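Local coordinates for protein probable transcriptional regulator (Rhodococcus jostii, PDB 3HIM) that probably binds regulatory DNA as a transcription factor of the TetR family, using a helix-turn-helix motif, at residues B[190-193]-B[194-198]. Residues are numbered along the deposited sequence; the frame is centred on the assembly and turned at random.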
# COMPACT_ATOMS: atom_id res chain seq x y z
N ARG B 190 13.01 9.52 7.27
CA ARG B 190 12.34 10.36 6.28
C ARG B 190 10.84 10.56 6.56
O ARG B 190 10.31 11.67 6.44
CB ARG B 190 12.53 9.77 4.89
CG ARG B 190 13.42 10.58 4.00
CD ARG B 190 14.87 10.54 4.38
NE ARG B 190 15.20 11.40 5.53
CZ ARG B 190 16.29 11.21 6.25
NH1 ARG B 190 17.13 10.24 5.92
NH2 ARG B 190 16.56 11.98 7.30
N TYR B 191 10.19 9.48 6.98
CA TYR B 191 8.75 9.51 7.21
C TYR B 191 8.44 10.19 8.51
O TYR B 191 7.40 10.83 8.65
CB TYR B 191 8.18 8.10 7.17
CG TYR B 191 7.83 7.63 5.78
CD1 TYR B 191 8.25 8.33 4.64
CD2 TYR B 191 7.09 6.47 5.59
CE1 TYR B 191 7.91 7.89 3.36
CE2 TYR B 191 6.76 6.02 4.34
CZ TYR B 191 7.16 6.71 3.22
OH TYR B 191 6.78 6.21 1.97
N VAL B 192 9.36 10.09 9.47
CA VAL B 192 9.22 10.88 10.70
C VAL B 192 9.20 12.39 10.40
O VAL B 192 8.33 13.11 10.90
CB VAL B 192 10.33 10.56 11.71
CG1 VAL B 192 10.39 11.63 12.79
CG2 VAL B 192 10.09 9.19 12.33
N GLU B 193 10.13 12.86 9.57
CA GLU B 193 10.18 14.29 9.19
C GLU B 193 8.87 14.74 8.55
O GLU B 193 8.36 15.85 8.83
CB GLU B 193 11.33 14.55 8.23
CG GLU B 193 12.69 14.43 8.90
CD GLU B 193 13.79 14.11 7.91
OE1 GLU B 193 13.51 14.04 6.68
OE2 GLU B 193 14.94 13.93 8.37
N LEU B 194 8.33 13.87 7.70
CA LEU B 194 7.10 14.20 6.96
C LEU B 194 5.86 14.20 7.85
O LEU B 194 5.01 15.07 7.71
CB LEU B 194 6.94 13.29 5.74
CG LEU B 194 8.00 13.48 4.65
CD1 LEU B 194 8.11 12.21 3.77
CD2 LEU B 194 7.73 14.72 3.79
N ALA B 195 5.76 13.22 8.75
CA ALA B 195 4.70 13.16 9.75
C ALA B 195 4.66 14.41 10.65
O ALA B 195 3.59 14.99 10.91
CB ALA B 195 4.85 11.88 10.60
N LEU B 196 5.81 14.84 11.12
CA LEU B 196 5.85 16.05 11.94
C LEU B 196 5.36 17.23 11.13
O LEU B 196 4.56 18.03 11.63
CB LEU B 196 7.23 16.30 12.53
CG LEU B 196 7.62 15.27 13.59
CD1 LEU B 196 9.11 15.39 13.91
CD2 LEU B 196 6.78 15.39 14.87
N ARG B 197 5.79 17.32 9.86
CA ARG B 197 5.36 18.40 8.98
C ARG B 197 3.86 18.37 8.70
O ARG B 197 3.20 19.42 8.68
CB ARG B 197 6.15 18.38 7.67
CG ARG B 197 7.53 18.97 7.76
CD ARG B 197 7.48 20.46 7.50
NE ARG B 197 8.79 21.11 7.44
CZ ARG B 197 9.45 21.43 6.33
NH1 ARG B 197 8.96 21.12 5.13
NH2 ARG B 197 10.61 22.05 6.40
N MET B 198 3.34 17.17 8.49
CA MET B 198 1.93 16.93 8.25
C MET B 198 1.08 17.46 9.41
O MET B 198 0.03 18.07 9.17
CB MET B 198 1.67 15.43 8.06
CG MET B 198 1.85 14.96 6.62
SD MET B 198 1.40 13.21 6.45
CE MET B 198 3.03 12.50 6.68
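Leu-194 sits one turn beyond Arg-190 and Tyr-191 in the last turns of helix 184-198, part of the all-helical C-terminal domain of this TetR-family fold. Four successive i to i+4 backbone hydrogen bonds join 190-193 to 194-198: Leu-194 N to Arg-190 O, Ala-195 N to Tyr-191 O (2.9 Å), Leu-196 N to Val-192 O and Arg-197 N to Glu-193 O. Apolar contacts lie on two sides. Leu-194, its CG anti to its own carbonyl carbon (chi1 -66°), brings CD1 obliquely to CD1 of the Tyr-191 ring at 4.0 Å, while the ring also packs on helix 158-175 and on Leu-163 of the second subunit. Cutting Leu-194 back to an alanine removes both methyls, and the tyrosine ring would probably lose the neighbour at its CD1. Val-192 and Leu-196 lie side by side against helix 89-106, with CG1 of the valine 4.1 Å from CD1 of the leucine. Among the charged groups, Arg-197 NH2 hydrogen-bonds to His-154 O of the second subunit and forms a salt bridge with Asp-203 of its own chain. Arg-190 turns its guanidinium edge to the Glu-193 carboxylate in a salt bridge: NE gives OE1 a weak hydrogen bond, and NH2 hydrogen-bonds to OE2 (2.8 Å), syn but 33° out of the carboxylate plane.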